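Local atomic coordinates of ORF12 (PDB entry 3D8L), a protein that probably acts as a chaperone for the phage tape measure protein and may help keep it in solution during tail assembly. Residues 8-13 / 53-58; 37-42 / 66-71; 46-51 / 82-87. The protein carries 1 engineered substitution. One frame throughout, in Å; residues are numbered along the deposited sequence.

Contact 1: 8-13 / 53-58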
loop_
_atom_site.group_PDB
_atom_site.type_symbol
_atom_site.label_atom_id
_atom_site.label_comp_id
_atom_site.label_asym_id
_atom_site.label_seq_id
_atom_site.Cartn_x
_atom_site.Cartn_y
_atom_site.Cartn_z
ATOM N N ALA A 8 -8.520 -1.659 -17.349
ATOM C CA ALA A 8 -8.300 -1.018 -18.666
ATOM C C ALA A 8 -9.274 -1.515 -19.734
ATOM O O ALA A 8 -9.702 -0.735 -20.576
ATOM C CB ALA A 8 -6.889 -1.202 -19.133
ATOM N N ARG A 9 -9.639 -2.793 -19.695
ATOM C CA ARG A 9 -10.605 -3.332 -20.661
ATOM C C ARG A 9 -11.943 -2.694 -20.357
ATOM O O ARG A 9 -12.571 -2.084 -21.247
ATOM C CB ARG A 9 -10.708 -4.881 -20.592
ATOM C CG ARG A 9 -11.146 -5.648 -21.887
ATOM C CD ARG A 9 -10.781 -4.889 -23.129
ATOM N NE ARG A 9 -10.486 -5.710 -24.295
ATOM C CZ ARG A 9 -9.389 -6.453 -24.449
ATOM N NH1 ARG A 9 -8.491 -6.538 -23.481
ATOM N NH2 ARG A 9 -9.198 -7.139 -25.568
ATOM N N LYS A 10 -12.365 -2.783 -19.094
ATOM C CA LYS A 10 -13.641 -2.176 -18.684
ATOM C C LYS A 10 -13.672 -0.700 -19.138
ATOM O O LYS A 10 -14.625 -0.265 -19.804
ATOM C CB LYS A 10 -13.861 -2.307 -17.181
ATOM C CG LYS A 10 -14.089 -3.746 -16.713
ATOM C CD LYS A 10 -14.126 -3.828 -15.213
ATOM C CE LYS A 10 -15.373 -3.055 -14.716
ATOM N NZ LYS A 10 -15.902 -3.325 -13.316
ATOM N N PHE A 11 -12.598 0.045 -18.840
ATOM C CA PHE A 11 -12.515 1.449 -19.230
ATOM C C PHE A 11 -12.790 1.690 -20.725
ATOM O O PHE A 11 -13.403 2.706 -21.104
ATOM C CB PHE A 11 -11.152 2.029 -18.891
ATOM C CG PHE A 11 -11.036 3.494 -19.227
ATOM C CD1 PHE A 11 -11.355 4.459 -18.277
ATOM C CD2 PHE A 11 -10.677 3.894 -20.494
ATOM C CE1 PHE A 11 -11.272 5.782 -18.569
ATOM C CE2 PHE A 11 -10.585 5.221 -20.810
ATOM C CZ PHE A 11 -10.879 6.178 -19.857
ATOM N N LYS A 12 -12.322 0.780 -21.573
ATOM C CA LYS A 12 -12.592 0.916 -22.990
ATOM C C LYS A 12 -14.044 0.578 -23.298
ATOM O O LYS A 12 -14.699 1.277 -24.077
ATOM C CB LYS A 12 -11.697 0.016 -23.813
ATOM C CG LYS A 12 -11.554 0.524 -25.198
ATOM C CD LYS A 12 -11.062 -0.567 -26.107
ATOM C CE LYS A 12 -10.289 0.034 -27.304
ATOM N NZ LYS A 12 -10.919 1.351 -27.701
ATOM N N MET A 13 -14.555 -0.496 -22.701
ATOM C CA MET A 13 -15.930 -0.893 -22.974
ATOM C C MET A 13 -16.867 0.225 -22.532
ATOM O O MET A 13 -17.964 0.342 -23.056
ATOM C CB MET A 13 -16.302 -2.186 -22.236
ATOM C CG MET A 13 -15.580 -3.430 -22.695
ATOM S SD MET A 13 -15.724 -4.760 -21.503
ATOM C CE MET A 13 -15.173 -6.091 -22.572
ATOM N N PHE A 53 -15.076 0.432 -9.998
ATOM C CA PHE A 53 -16.162 0.297 -8.994
ATOM C C PHE A 53 -17.548 -0.159 -9.490
ATOM O O PHE A 53 -18.313 -0.699 -8.710
ATOM C CB PHE A 53 -16.284 1.591 -8.200
ATOM C CG PHE A 53 -15.084 1.878 -7.351
ATOM C CD1 PHE A 53 -14.124 2.776 -7.755
ATOM C CD2 PHE A 53 -14.906 1.239 -6.141
ATOM C CE1 PHE A 53 -12.997 3.031 -6.945
ATOM C CE2 PHE A 53 -13.811 1.504 -5.338
ATOM C CZ PHE A 53 -12.852 2.385 -5.744
ATOM N N GLN A 54 -17.878 0.035 -10.759
ATOM C CA GLN A 54 -19.157 -0.449 -11.258
ATOM C C GLN A 54 -18.976 -1.770 -12.005
ATOM O O GLN A 54 -18.270 -1.866 -13.026
ATOM C CB GLN A 54 -19.848 0.595 -12.127
ATOM C CG GLN A 54 -21.135 0.100 -12.777
ATOM C CD GLN A 54 -22.174 -0.375 -11.776
ATOM O OE1 GLN A 54 -22.454 -1.587 -11.656
ATOM N NE2 GLN A 54 -22.751 0.570 -11.038
ATOM N N ASP A 55 -19.628 -2.795 -11.464
ATOM C CA ASP A 55 -19.497 -4.153 -11.972
ATOM C C ASP A 55 -20.333 -4.312 -13.219
ATOM O O ASP A 55 -19.961 -5.016 -14.142
ATOM C CB ASP A 55 -19.963 -5.176 -10.939
ATOM C CG ASP A 55 -19.487 -6.529 -11.272
ATOM O OD1 ASP A 55 -18.299 -6.593 -11.645
ATOM O OD2 ASP A 55 -20.269 -7.505 -11.218
ATOM N N ASN A 56 -21.478 -3.646 -13.224
ATOM C CA ASN A 56 -22.417 -3.733 -14.305
ATOM C C ASN A 56 -21.974 -2.814 -15.445
ATOM O O ASN A 56 -22.135 -1.601 -15.383
ATOM C CB ASN A 56 -23.776 -3.344 -13.763
ATOM C CG ASN A 56 -24.869 -3.722 -14.661
ATOM O OD1 ASN A 56 -25.978 -4.044 -14.208
ATOM N ND2 ASN A 56 -24.600 -3.686 -15.949
ATOM N N ILE A 57 -21.383 -3.395 -16.479
ATOM C CA ILE A 57 -20.933 -2.619 -17.629
ATOM C C ILE A 57 -22.079 -1.851 -18.301
ATOM O O ILE A 57 -21.915 -0.698 -18.675
ATOM C CB ILE A 57 -20.197 -3.532 -18.656
ATOM C CG1 ILE A 57 -18.843 -3.960 -18.093
ATOM C CG2 ILE A 57 -19.948 -2.825 -19.992
ATOM C CD1 ILE A 57 -17.993 -2.766 -17.657
ATOM N N VAL A 58 -23.246 -2.469 -18.437
ATOM C CA VAL A 58 -24.371 -1.811 -19.104
ATOM C C VAL A 58 -24.701 -0.498 -18.411
ATOM O O VAL A 58 -24.835 0.538 -19.068
ATOM C CB VAL A 58 -25.572 -2.737 -19.207
ATOM C CG1 VAL A 58 -26.762 -1.982 -19.718
ATOM C CG2 VAL A 58 -25.205 -3.889 -20.121
#
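Lys10, in the middle of helix 7-15, and Ile57, at the start of helix 57-70, have the closest CA atoms of the two segments, 7.4 Å apart, where the first helix passes the turn that follows helix 37-53. The lysine does most of the reaching. Its chain is extended up to CD, then the bend at chi3 (66°) swings CE out of line, and from there NZ donates a hydrogen bond of 2.8 Å to the backbone O of Gln54. The ammonium arrives above that carbonyl plane, 46° out of it. Asp55 OD1 is 4.4 Å from Lys10 NZ, beyond a salt bridge, yet its charge may still favour the ammonium at this spot.

The aliphatic part of the lysine is used as well: Ile57 CD1 lies 3.9 Å from Lys10 CE and also approaches Lys10 CG, the two chains crossing obliquely. Met13 adds its CB, 4.3 Å from Ile57 CG2, while the thioether end leads off elsewhere. Within the turn, Gln54 OE1 folds back to accept a hydrogen bond from the backbone N of Asn56 at 2.8 Å, in the carbonyl plane and on a lone pair, and the side chain rests on Lys59 and Ala60. The result is a short helix-to-helix connection in an all-helical fold: Gln54 leaves helical geometry, Asn56 takes the N-cap position of the next helix, and a lysine from a third helix hydrogen-bonds to a backbone carbonyl of the turn.

Contact 2: 37-42 / 66-71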
loop_
_atom_site.group_PDB
_atom_site.type_symbol
_atom_site.label_atom_id
_atom_site.label_comp_id
_atom_site.label_asym_id
_atom_site.label_seq_id
_atom_site.Cartn_x
_atom_site.Cartn_y
_atom_site.Cartn_z
ATOM N N ILE A 37 -7.913 20.153 -21.509
ATOM C CA ILE A 37 -7.449 19.356 -20.414
ATOM C C ILE A 37 -8.544 19.061 -19.373
ATOM O O ILE A 37 -8.587 17.975 -18.828
ATOM C CB ILE A 37 -6.215 20.009 -19.785
ATOM C CG1 ILE A 37 -5.666 19.121 -18.670
ATOM C CG2 ILE A 37 -6.538 21.397 -19.304
ATOM C CD1 ILE A 37 -5.313 17.674 -19.110
ATOM N N THR A 38 -9.444 20.000 -19.117
ATOM C CA THR A 38 -10.480 19.787 -18.110
ATOM C C THR A 38 -11.345 18.592 -18.473
ATOM O O THR A 38 -11.453 17.618 -17.719
ATOM C CB THR A 38 -11.399 21.013 -17.935
ATOM O OG1 THR A 38 -10.635 22.139 -17.476
ATOM C CG2 THR A 38 -12.532 20.708 -16.935
ATOM N N ASP A 39 -11.959 18.659 -19.642
ATOM C CA ASP A 39 -12.816 17.577 -20.083
ATOM C C ASP A 39 -12.014 16.302 -20.195
ATOM O O ASP A 39 -12.513 15.237 -19.928
ATOM C CB ASP A 39 -13.447 17.913 -21.424
ATOM C CG ASP A 39 -14.463 16.887 -21.864
ATOM O OD1 ASP A 39 -15.355 16.556 -21.070
ATOM O OD2 ASP A 39 -14.379 16.413 -23.013
ATOM N N LEU A 40 -10.756 16.382 -20.571
ATOM C CA LEU A 40 -9.968 15.149 -20.618
ATOM C C LEU A 40 -9.806 14.520 -19.235
ATOM O O LEU A 40 -10.027 13.322 -19.073
ATOM C CB LEU A 40 -8.587 15.394 -21.209
ATOM C CG LEU A 40 -8.183 14.399 -22.288
ATOM C CD1 LEU A 40 -6.674 14.519 -22.498
ATOM C CD2 LEU A 40 -8.628 12.978 -21.960
ATOM N N MET A 41 -9.429 15.330 -18.249
ATOM C CA MET A 41 -9.234 14.826 -16.894
ATOM C C MET A 41 -10.498 14.203 -16.309
ATOM O O MET A 41 -10.441 13.153 -15.681
ATOM C CB MET A 41 -8.738 15.921 -15.982
ATOM C CG MET A 41 -7.279 16.259 -16.162
ATOM S SD MET A 41 -6.961 17.388 -14.843
ATOM C CE MET A 41 -6.091 18.699 -15.681
ATOM N N GLU A 42 -11.640 14.837 -16.538
ATOM C CA GLU A 42 -12.907 14.332 -15.981
ATOM C C GLU A 42 -13.363 13.074 -16.736
ATOM O O GLU A 42 -13.935 12.140 -16.152
ATOM C CB GLU A 42 -13.986 15.422 -15.994
ATOM C CG GLU A 42 -13.508 16.640 -15.275
ATOM C CD GLU A 42 -14.550 17.723 -15.079
ATOM O OE1 GLU A 42 -15.713 17.499 -15.486
ATOM O OE2 GLU A 42 -14.188 18.797 -14.506
ATOM N N ASP A 66 -24.422 9.645 -19.964
ATOM C CA ASP A 66 -25.095 10.849 -19.430
ATOM C C ASP A 66 -24.095 11.930 -19.014
ATOM O O ASP A 66 -24.328 13.124 -19.161
ATOM C CB ASP A 66 -25.923 10.520 -18.189
ATOM C CG ASP A 66 -27.063 9.583 -18.462
ATOM O OD1 ASP A 66 -27.387 9.281 -19.633
ATOM O OD2 ASP A 66 -27.650 9.160 -17.462
ATOM N N PHE A 67 -22.983 11.493 -18.448
ATOM C CA PHE A 67 -21.900 12.394 -18.147
ATOM C C PHE A 67 -21.415 13.085 -19.397
ATOM O O PHE A 67 -21.035 14.244 -19.339
ATOM C CB PHE A 67 -20.759 11.651 -17.509
ATOM C CG PHE A 67 -19.479 12.370 -17.580
ATOM C CD1 PHE A 67 -19.243 13.448 -16.777
ATOM C CD2 PHE A 67 -18.484 11.959 -18.450
ATOM C CE1 PHE A 67 -18.019 14.103 -16.852
ATOM C CE2 PHE A 67 -17.282 12.604 -18.517
ATOM C CZ PHE A 67 -17.042 13.667 -17.738
ATOM N N ARG A 68 -21.429 12.407 -20.534
ATOM C CA ARG A 68 -20.911 13.022 -21.735
ATOM C C ARG A 68 -21.805 14.121 -22.222
ATOM O O ARG A 68 -21.305 15.071 -22.788
ATOM C CB ARG A 68 -20.622 11.999 -22.826
ATOM C CG ARG A 68 -19.524 11.035 -22.456
ATOM C CD ARG A 68 -18.266 11.743 -21.958
ATOM N NE ARG A 68 -17.623 12.523 -23.018
ATOM C CZ ARG A 68 -16.910 13.640 -22.832
ATOM N NH1 ARG A 68 -16.735 14.184 -21.635
ATOM N NH2 ARG A 68 -16.367 14.239 -23.868
ATOM N N SER A 69 -23.107 14.040 -21.980
ATOM C CA SER A 69 -23.991 15.166 -22.347
ATOM C C SER A 69 -24.127 16.217 -21.254
ATOM O O SER A 69 -24.286 17.387 -21.568
ATOM C CB SER A 69 -25.369 14.679 -22.754
ATOM O OG SER A 69 -25.676 13.546 -21.984
ATOM N N SER A 70 -24.063 15.828 -19.984
ATOM C CA SER A 70 -24.229 16.798 -18.904
ATOM C C SER A 70 -22.933 17.254 -18.242
ATOM O O SER A 70 -22.929 18.270 -17.574
ATOM C CB SER A 70 -25.119 16.224 -17.817
ATOM O OG SER A 70 -24.407 15.283 -17.056
ATOM N N PHE A 71 -21.852 16.493 -18.363
ATOM C CA PHE A 71 -20.643 16.747 -17.573
ATOM C C PHE A 71 -20.849 16.673 -16.062
ATOM O O PHE A 71 -19.950 17.029 -15.312
ATOM C CB PHE A 71 -20.002 18.079 -17.992
ATOM C CG PHE A 71 -19.878 18.209 -19.472
ATOM C CD1 PHE A 71 -20.451 19.242 -20.140
ATOM C CD2 PHE A 71 -19.258 17.207 -20.217
ATOM C CE1 PHE A 71 -20.355 19.310 -21.501
ATOM C CE2 PHE A 71 -19.174 17.287 -21.583
ATOM C CZ PHE A 71 -19.725 18.331 -22.212
#
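Asp39 and Arg68 meet in a bidentate salt bridge between helix 37-53 and the C-terminal end of helix 57-70. The guanidinium comes end-on, with one nitrogen for each carboxylate oxygen: NH1 of Arg68 bonds OD1 of Asp39 at 2.8 Å and nearly straight (169°), and NH2 of Arg68 bonds OD2 of Asp39 at 3.1 Å. Both oxygens are met on their syn sides, and the two flat groups are nearly coplanar, their planes 22° apart. The aspartate gets there with CG anti to its backbone N, whereas the arginine chain is bent at chi2 and chi3. Two bonds between nearly coplanar groups restrict how either can rotate.

These two helices follow each other in the chain and run back roughly antiparallel, a helical hairpin; the salt bridge spans it at the end away from the connecting turn.

The aromatic rings make the remaining contacts. Phe67 CZ meets Glu42 CB at 3.9 Å and also lies near the Glu42 backbone O. The same CZ sits at the edge of the Arg68 guanidinium. Farther in, the Phe67 ring meets Tyr46 edge-to-face and also touches the rings of Phe64 and Phe73. Phe71 comes up beside the ion pair, its CE2 3.9 Å from Asp39 OD1, with Arg68 NH1 at the edge of its ring.

Backbone and serine hydroxyl bonds close the end of helix 57-70. Asp66 O accepts from Ser70 N and from both serine hydroxyls, Ser70 OG at 3.0 Å and Ser69 OG more distantly, and Phe71, with positive phi, is the first residue to leave helical geometry.

Contact 3: 46-51 / 82-87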
loop_
_atom_site.group_PDB
_atom_site.type_symbol
_atom_site.label_atom_id
_atom_site.label_comp_id
_atom_site.label_asym_id
_atom_site.label_seq_id
_atom_site.Cartn_x
_atom_site.Cartn_y
_atom_site.Cartn_z
ATOM N N TYR A 46 -13.857 9.863 -14.287
ATOM C CA TYR A 46 -15.172 9.210 -14.079
ATOM C C TYR A 46 -15.160 7.858 -14.709
ATOM O O TYR A 46 -15.737 6.923 -14.148
ATOM C CB TYR A 46 -16.346 10.020 -14.649
ATOM C CG TYR A 46 -17.720 9.513 -14.274
ATOM C CD1 TYR A 46 -18.003 9.056 -13.002
ATOM C CD2 TYR A 46 -18.759 9.541 -15.189
ATOM C CE1 TYR A 46 -19.283 8.610 -12.667
ATOM C CE2 TYR A 46 -20.022 9.070 -14.865
ATOM C CZ TYR A 46 -20.270 8.613 -13.601
ATOM O OH TYR A 46 -21.520 8.180 -13.263
ATOM N N GLY A 47 -14.492 7.767 -15.863
ATOM C CA GLY A 47 -14.300 6.497 -16.583
ATOM C C GLY A 47 -13.557 5.458 -15.770
ATOM O O GLY A 47 -13.957 4.297 -15.704
ATOM N N LEU A 48 -12.482 5.897 -15.128
ATOM C CA LEU A 48 -11.667 5.031 -14.276
ATOM C C LEU A 48 -12.488 4.662 -13.033
ATOM O O LEU A 48 -12.456 3.516 -12.582
ATOM C CB LEU A 48 -10.368 5.749 -13.872
ATOM C CG LEU A 48 -9.111 4.910 -13.814
ATOM C CD1 LEU A 48 -7.966 5.697 -13.174
ATOM C CD2 LEU A 48 -9.393 3.636 -13.039
ATOM N N TYR A 49 -13.223 5.633 -12.486
ATOM C CA TYR A 49 -14.032 5.358 -11.308
ATOM C C TYR A 49 -15.000 4.230 -11.623
ATOM O O TYR A 49 -15.115 3.254 -10.881
ATOM C CB TYR A 49 -14.840 6.582 -10.882
ATOM C CG TYR A 49 -15.833 6.254 -9.794
ATOM C CD1 TYR A 49 -15.409 6.068 -8.509
ATOM C CD2 TYR A 49 -17.168 6.074 -10.061
ATOM C CE1 TYR A 49 -16.275 5.745 -7.515
ATOM C CE2 TYR A 49 -18.056 5.737 -9.052
ATOM C CZ TYR A 49 -17.600 5.584 -7.773
ATOM O OH TYR A 49 -18.437 5.273 -6.703
ATOM N N LEU A 50 -15.715 4.384 -12.733
ATOM C CA LEU A 50 -16.680 3.376 -13.144
ATOM C C LEU A 50 -15.958 2.033 -13.403
ATOM O O LEU A 50 -16.413 1.001 -12.910
ATOM C CB LEU A 50 -17.528 3.865 -14.343
ATOM C CG LEU A 50 -18.556 4.987 -14.054
ATOM C CD1 LEU A 50 -19.240 5.496 -15.314
ATOM C CD2 LEU A 50 -19.590 4.525 -13.099
ATOM N N ALA A 51 -14.811 2.049 -14.097
ATOM C CA ALA A 51 -14.063 0.805 -14.345
ATOM C C ALA A 51 -13.718 0.056 -13.050
ATOM O O ALA A 51 -13.817 -1.171 -12.982
ATOM C CB ALA A 51 -12.803 1.068 -15.144
ATOM N N GLU A 82 -5.827 9.613 -6.862
ATOM C CA GLU A 82 -6.212 8.471 -6.075
ATOM C C GLU A 82 -6.684 7.291 -6.939
ATOM O O GLU A 82 -6.341 6.140 -6.668
ATOM C CB GLU A 82 -7.340 8.956 -5.181
ATOM C CG GLU A 82 -7.820 7.994 -4.117
ATOM C CD GLU A 82 -8.954 8.608 -3.267
ATOM O OE1 GLU A 82 -9.359 9.797 -3.534
ATOM O OE2 GLU A 82 -9.415 7.898 -2.333
ATOM N N LEU A 83 -7.474 7.593 -7.967
ATOM C CA LEU A 83 -8.050 6.578 -8.857
ATOM C C LEU A 83 -6.980 5.933 -9.753
ATOM O O LEU A 83 -7.028 4.745 -10.078
ATOM C CB LEU A 83 -9.134 7.206 -9.751
ATOM C CG LEU A 83 -10.467 7.622 -9.133
ATOM C CD1 LEU A 83 -11.371 8.344 -10.124
ATOM C CD2 LEU A 83 -11.131 6.391 -8.620
ATOM N N VAL A 84 -6.011 6.714 -10.186
ATOM C CA VAL A 84 -4.989 6.159 -11.054
ATOM C C VAL A 84 -4.103 5.243 -10.213
ATOM O O VAL A 84 -3.769 4.156 -10.657
ATOM C CB VAL A 84 -4.164 7.253 -11.783
ATOM C CG1 VAL A 84 -3.116 6.619 -12.620
ATOM C CG2 VAL A 84 -5.069 8.117 -12.638
ATOM N N GLU A 85 -3.750 5.664 -9.001
ATOM C CA GLU A 85 -2.970 4.815 -8.099
ATOM C C GLU A 85 -3.605 3.455 -7.894
ATOM O O GLU A 85 -2.910 2.450 -7.830
ATOM C CB GLU A 85 -2.814 5.450 -6.727
ATOM C CG GLU A 85 -1.524 6.188 -6.518
ATOM C CD GLU A 85 -1.684 7.313 -5.517
ATOM O OE1 GLU A 85 -2.776 7.935 -5.513
ATOM O OE2 GLU A 85 -0.733 7.590 -4.749
ATOM N N LEU A 86 -4.923 3.423 -7.754
ATOM C CA LEU A 86 -5.602 2.158 -7.491
ATOM C C LEU A 86 -5.374 1.252 -8.665
ATOM O O LEU A 86 -4.980 0.100 -8.515
ATOM C CB LEU A 86 -7.103 2.362 -7.278
ATOM C CG LEU A 86 -7.488 2.883 -5.901
ATOM C CD1 LEU A 86 -8.978 3.206 -5.841
ATOM C CD2 LEU A 86 -7.091 1.888 -4.861
ATOM N N TRP A 87 -5.616 1.797 -9.838
ATOM C CA TRP A 87 -5.395 1.074 -11.059
ATOM C C TRP A 87 -3.937 0.642 -11.255
ATOM O O TRP A 87 -3.682 -0.483 -11.662
ATOM C CB TRP A 87 -5.865 1.934 -12.211
ATOM C CG TRP A 87 -5.497 1.408 -13.505
ATOM C CD1 TRP A 87 -5.791 0.186 -13.996
ATOM C CD2 TRP A 87 -4.777 2.098 -14.524
ATOM N NE1 TRP A 87 -5.309 0.060 -15.275
ATOM C CE2 TRP A 87 -4.667 1.220 -15.618
ATOM C CE3 TRP A 87 -4.212 3.381 -14.616
ATOM C CZ2 TRP A 87 -3.995 1.570 -16.793
ATOM C CZ3 TRP A 87 -3.568 3.740 -15.775
ATOM C CH2 TRP A 87 -3.461 2.835 -16.857
#
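Leu48 and Leu83 hold the middle of a buried helix-helix packing, in which the segments of helix 37-53 and helix 80-88 come within 9.7 Å of each other, axis to axis, and run in broadly the same direction at 44°. This is the apolar interior of an all-helical fold.

Leu48 points toward the partner helix and divides its methyls between neighbouring parts of it. CD1 rests over the backbone of Leu83 and against Val84, 3.8 Å from Val84 CG2, while CD2 of Leu48 approaches the Leu83 O and lies 4.0 Å from Trp87 CB. The Leu48 and Trp87 side chains cross at about a right angle; the tryptophan meets Leu48 through CB, with CG anti to the backbone N (chi1 171°) and the end of the side chain leading away. Leu83 answers from the other helix. Its CD1 lies 4.0 Å from Tyr49 CB, and its CD2 sits at the edge of the Tyr49 ring, near the ring plane.

In the next shell, the Trp87 indole meets the ring of Phe20 on helix 19-31 and touches Thr7. The Tyr49 ring lies by Phe53 one turn on, their planes about 30° apart, and by Thr75 and Asp76. Leu83 also packs on Gln45.

Beyond these, helix 80-88 faces a second subunit, another copy of the protein. Leu86 packs there on Glu82 of that neighbouring subunit, and two salt bridges are made: Glu82 OE1 meets NZ of Lys89 of the second subunit, and Glu85 OE2 meets NZ of its Lys81.

Overall arrangement
Helix 37-53 ties the set together: contact 2 uses its N-terminal end, contact 3 its middle, and contact 1 the turn just beyond it. Contacts 1 and 2 share helix 57-70 but sit toward its opposite ends, centres about 17 Å apart and without touching. Contact 3 is the most central and touches both of the others. Toward contact 1, about 11 Å away between centres, Phe11 CD1 lies 3.5 Å from the backbone C of Gly47. Toward contact 2, about 15 Å away between centres, Phe67 CB packs on Tyr46 CD2 at 3.7 Å. Among the three, contact 3 alone adjoins another subunit.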